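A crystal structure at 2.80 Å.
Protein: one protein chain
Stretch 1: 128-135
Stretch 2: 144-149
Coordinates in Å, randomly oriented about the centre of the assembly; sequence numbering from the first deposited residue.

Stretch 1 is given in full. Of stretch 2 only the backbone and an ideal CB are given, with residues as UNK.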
ATOM      1  N   HIS D 128      -0.305 -20.519 -18.161  1.00 47.58           N
ATOM      2  CA  HIS D 128       0.491 -21.236 -19.179  1.00 44.26           C
ATOM      3  C   HIS D 128       1.346 -22.318 -18.536  1.00 45.49           C
ATOM      4  O   HIS D 128       1.599 -22.276 -17.334  1.00 46.73           O
ATOM      5  CB  HIS D 128       1.402 -20.298 -19.942  1.00 40.84           C
ATOM      6  CG  HIS D 128       0.671 -19.302 -20.785  1.00 48.63           C
ATOM      7  ND1 HIS D 128      -0.557 -18.786 -20.432  1.00 47.22           N
ATOM      8  CD2 HIS D 128       1.029 -18.677 -21.932  1.00 45.62           C
ATOM      9  CE1 HIS D 128      -0.941 -17.909 -21.339  1.00 45.97           C
ATOM     10  NE2 HIS D 128       0.000 -17.822 -22.261  1.00 49.55           N
ATOM     11  N   GLY D 129       1.787 -23.294 -19.322  1.00 45.29           N
ATOM     12  CA  GLY D 129       2.522 -24.419 -18.774  1.00 44.81           C
ATOM     13  C   GLY D 129       4.020 -24.183 -18.624  1.00 44.12           C
ATOM     14  O   GLY D 129       4.558 -23.190 -19.099  1.00 40.52           O
ATOM     15  N   GLY D 130       4.706 -25.166 -18.053  1.00 45.52           N
ATOM     16  CA  GLY D 130       6.133 -25.070 -17.773  1.00 45.97           C
ATOM     17  C   GLY D 130       6.599 -25.130 -16.324  1.00 48.02           C
ATOM     18  O   GLY D 130       7.793 -25.262 -16.076  1.00 46.71           O
ATOM     19  N   ALA D 131       5.664 -25.092 -15.375  1.00 46.19           N
ATOM     20  CA  ALA D 131       5.992 -25.247 -13.968  1.00 39.95           C
ATOM     21  C   ALA D 131       5.501 -26.582 -13.477  1.00 46.19           C
ATOM     22  O   ALA D 131       4.301 -26.788 -13.344  1.00 50.03           O
ATOM     23  CB  ALA D 131       5.375 -24.139 -13.143  1.00 42.72           C
ATOM     24  N   VAL D 132       6.426 -27.483 -13.187  1.00 38.66           N
ATOM     25  CA  VAL D 132       6.065 -28.802 -12.719  1.00 38.66           C
ATOM     26  C   VAL D 132       6.627 -29.011 -11.326  1.00 38.66           C
ATOM     27  O   VAL D 132       7.814 -28.829 -11.092  1.00 38.66           O
ATOM     28  CB  VAL D 132       6.585 -29.905 -13.685  1.00 41.23           C
ATOM     29  CG1 VAL D 132       6.373 -31.288 -13.099  1.00 38.66           C
ATOM     30  CG2 VAL D 132       5.908 -29.788 -15.031  1.00 38.66           C
ATOM     31  N   LEU D 133       5.768 -29.374 -10.390  1.00 38.66           N
ATOM     32  CA  LEU D 133       6.222 -29.701  -9.064  1.00 38.66           C
ATOM     33  C   LEU D 133       7.146 -30.909  -9.103  1.00 46.65           C
ATOM     34  O   LEU D 133       7.018 -31.771  -9.974  1.00 50.44           O
ATOM     35  CB  LEU D 133       5.037 -29.971  -8.139  1.00 40.83           C
ATOM     36  CG  LEU D 133       4.109 -28.793  -7.875  1.00 38.96           C
ATOM     37  CD1 LEU D 133       2.866 -29.263  -7.149  1.00 42.91           C
ATOM     38  CD2 LEU D 133       4.822 -27.757  -7.067  1.00 40.14           C
ATOM     39  N   ILE D 134       8.085 -30.951  -8.159  1.00 47.52           N
ATOM     40  CA  ILE D 134       8.944 -32.100  -7.950  1.00 47.67           C
ATOM     41  C   ILE D 134       8.441 -32.864  -6.738  1.00 49.39           C
ATOM     42  O   ILE D 134       8.611 -32.419  -5.600  1.00 46.25           O
ATOM     43  CB  ILE D 134      10.414 -31.697  -7.712  1.00 44.45           C
ATOM     44  CG1 ILE D 134      10.959 -30.869  -8.869  1.00 38.80           C
ATOM     45  CG2 ILE D 134      11.273 -32.934  -7.507  1.00 49.80           C
ATOM     46  CD1 ILE D 134      12.404 -30.477  -8.673  1.00 38.66           C
ATOM     47  N   GLN D 135       7.849 -34.029  -6.982  1.00 54.65           N
ATOM     48  CA  GLN D 135       7.226 -34.828  -5.924  1.00 51.84           C
ATOM     49  C   GLN D 135       8.232 -35.640  -5.135  1.00 51.20           C
ATOM     50  O   GLN D 135       9.302 -35.972  -5.642  1.00 55.13           O
ATOM     51  CB  GLN D 135       6.183 -35.764  -6.518  1.00 50.49           C
ATOM     52  CG  GLN D 135       4.820 -35.535  -5.949  1.00 52.47           C
ATOM     53  CD  GLN D 135       4.236 -34.234  -6.401  1.00 51.92           C
ATOM     54  OE1 GLN D 135       4.138 -33.968  -7.603  1.00 57.36           O
ATOM     55  NE2 GLN D 135       3.844 -33.398  -5.444  1.00 51.60           N
ATOM     56  N   UNK D 144       9.884 -29.604  -4.292  1.00 40.62           N
ATOM     57  CA  UNK D 144      10.238 -28.350  -4.919  1.00 39.41           C
ATOM     58  C   UNK D 144       9.369 -28.148  -6.142  1.00 40.28           C
ATOM     59  O   UNK D 144       8.391 -28.844  -6.332  1.00 39.38           O
ATOM     60  CB  UNK D 144      11.722 -28.317  -5.289  1.00 39.41           C
ATOM     61  N   UNK D 145       9.714 -27.167  -6.954  1.00 38.66           N
ATOM     62  CA  UNK D 145       9.019 -26.944  -8.194  1.00 38.66           C
ATOM     63  C   UNK D 145      10.061 -26.637  -9.280  1.00 43.44           C
ATOM     64  O   UNK D 145      10.988 -25.841  -9.076  1.00 42.40           O
ATOM     65  CB  UNK D 145       7.999 -25.812  -8.054  1.00 38.66           C
ATOM     66  N   UNK D 146       9.916 -27.301 -10.421  1.00 38.66           N
ATOM     67  CA  UNK D 146      10.758 -27.061 -11.573  1.00 38.66           C
ATOM     68  C   UNK D 146       9.990 -26.199 -12.556  1.00 38.66           C
ATOM     69  O   UNK D 146       8.851 -26.501 -12.861  1.00 42.89           O
ATOM     70  CB  UNK D 146      11.205 -28.374 -12.219  1.00 38.66           C
ATOM     71  N   UNK D 147      10.598 -25.122 -13.036  1.00 38.66           N
ATOM     72  CA  UNK D 147       9.893 -24.194 -13.899  1.00 38.66           C
ATOM     73  C   UNK D 147      10.727 -23.795 -15.098  1.00 44.58           C
ATOM     74  O   UNK D 147      11.844 -23.298 -14.949  1.00 43.11           O
ATOM     75  CB  UNK D 147       9.482 -22.948 -13.112  1.00 38.66           C
ATOM     76  N   UNK D 148      10.168 -24.004 -16.287  1.00 41.48           N
ATOM     77  CA  UNK D 148      10.857 -23.705 -17.521  1.00 38.66           C
ATOM     78  C   UNK D 148      10.082 -22.617 -18.218  1.00 42.62           C
ATOM     79  O   UNK D 148       8.862 -22.516 -18.060  1.00 48.08           O
ATOM     80  CB  UNK D 148      11.005 -24.945 -18.406  1.00 38.66           C
ATOM     81  N   UNK D 149      10.784 -21.769 -18.952  1.00 38.66           N
ATOM     82  CA  UNK D 149      10.144 -20.665 -19.636  1.00 42.49           C
ATOM     83  C   UNK D 149      10.879 -20.306 -20.914  1.00 45.01           C
ATOM     84  O   UNK D 149      12.094 -20.304 -20.938  1.00 50.24           O
ATOM     85  CB  UNK D 149      10.061 -19.446 -18.715  1.00 42.49           C
TER

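The two stretches run as antiparallel strands, 149° between their N-to-C directions. As in any extended strand, successive CB directions alternate: 144 and 146 point to the face of Val-132 and Ile-134, 145 and 147 to the face of Ala-131 and Leu-133.

Position 144 pairs with Ile-134 in a hydrogen-bonded register, CA to CA 5.0 Å. Its nitrogen reaches Ile-134 O only weakly at 3.4 Å, while its carbonyl oxygen takes a 2.8 Å bond from Ile-134 N. The ideal CB lies 4.1 Å from Ile-134 CD1, an apolar neighbour, so alanine or a larger aliphatic residue could suit. The residue is Ala-144, whose CB keeps that 4.1 Å contact with Ile-134 CD1.

Position 145 is a non-hydrogen-bonded partner of Leu-133, CA to CA 4.0 Å. Its ideal CB is 3.9 Å from Leu-133 CD2, and Ala-131 lies along the same face. Stretch 1 offers methyl groups here and no side-chain polar partner, favouring alanine, cysteine, valine or another apolar residue. The residue is Cys-145, chi1 t: its CB packs 3.8 Å from Leu-133 CD2, and its SG lies 4.2 Å from Ala-131 CB.

Position 146 pairs with Val-132 through two short bonds, 2.7 Å from its N to Val-132 O and 2.6 Å from Val-132 N to its O. The ideal CB points to the Val-132 and Ile-134 face, 4.2 Å from Ile-134 CG1. Leucine, isoleucine, valine or methionine would suit this aliphatic surface. It is Leu-146, chi1 t and chi2 p, with CB 4.2 Å from Ile-134 CG1.

Position 147 faces the Ala-131 side, its ideal CB 4.3 Å from Ala-131 CA. Because Ala-131 ends at CB, the neighbouring side chain is small; valine, threonine, serine or cysteine are all plausible, beta-branched residues fitting the extended backbone (-135/125). The deposited Thr-147, chi1 m, sets OG1 3.6 Å from Ala-131 CB. Its CA also makes a CA-H...O contact of 3.2 Å with Gly-130 O.

At 148, N donates to Gly-130 O at 2.7 Å, but CB points sideways. Opposite is Gly-130, which has no side chain to pack against, so stretch 1 constrains identity little; a beta-branched residue suits the backbone. It is Ile-148, chi1 m and chi2 t; its side chain comes no nearer to stretch 1 than 4.0 Å, from Ile-148 CB to Gly-130 O.

Position 149 has nothing of stretch 1 within 5.5 Å of its ideal CB, leaving the choice open. It is Ser-149, whose OG is hydrogen-bonded elsewhere in the structure.

Stretch 2, residues 144-149: ACLTIS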
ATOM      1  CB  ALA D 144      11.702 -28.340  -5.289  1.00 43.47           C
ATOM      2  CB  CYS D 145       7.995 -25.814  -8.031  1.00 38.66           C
ATOM      3  SG  CYS D 145       7.120 -25.290  -9.533  1.00 52.05           S
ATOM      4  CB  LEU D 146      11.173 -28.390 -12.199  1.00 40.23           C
ATOM      5  CG  LEU D 146      11.574 -28.454 -13.665  1.00 38.66           C
ATOM      6  CD1 LEU D 146      12.768 -27.585 -13.901  1.00 42.59           C
ATOM      7  CD2 LEU D 146      11.895 -29.871 -13.987  1.00 40.87           C
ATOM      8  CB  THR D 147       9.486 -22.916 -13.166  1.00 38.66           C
ATOM      9  OG1 THR D 147       8.669 -23.233 -12.039  1.00 38.66           O
ATOM     10  CG2 THR D 147       8.719 -22.015 -14.098  1.00 40.94           C
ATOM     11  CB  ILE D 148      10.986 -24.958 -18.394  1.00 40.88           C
ATOM     12  CG1 ILE D 148      11.782 -26.027 -17.642  1.00 40.22           C
ATOM     13  CG2 ILE D 148      11.655 -24.650 -19.706  1.00 38.66           C
ATOM     14  CD1 ILE D 148      11.951 -27.305 -18.396  1.00 41.06           C
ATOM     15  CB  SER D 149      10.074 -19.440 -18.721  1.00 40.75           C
ATOM     16  OG  SER D 149      10.250 -18.239 -19.460  1.00 39.93           O
TER
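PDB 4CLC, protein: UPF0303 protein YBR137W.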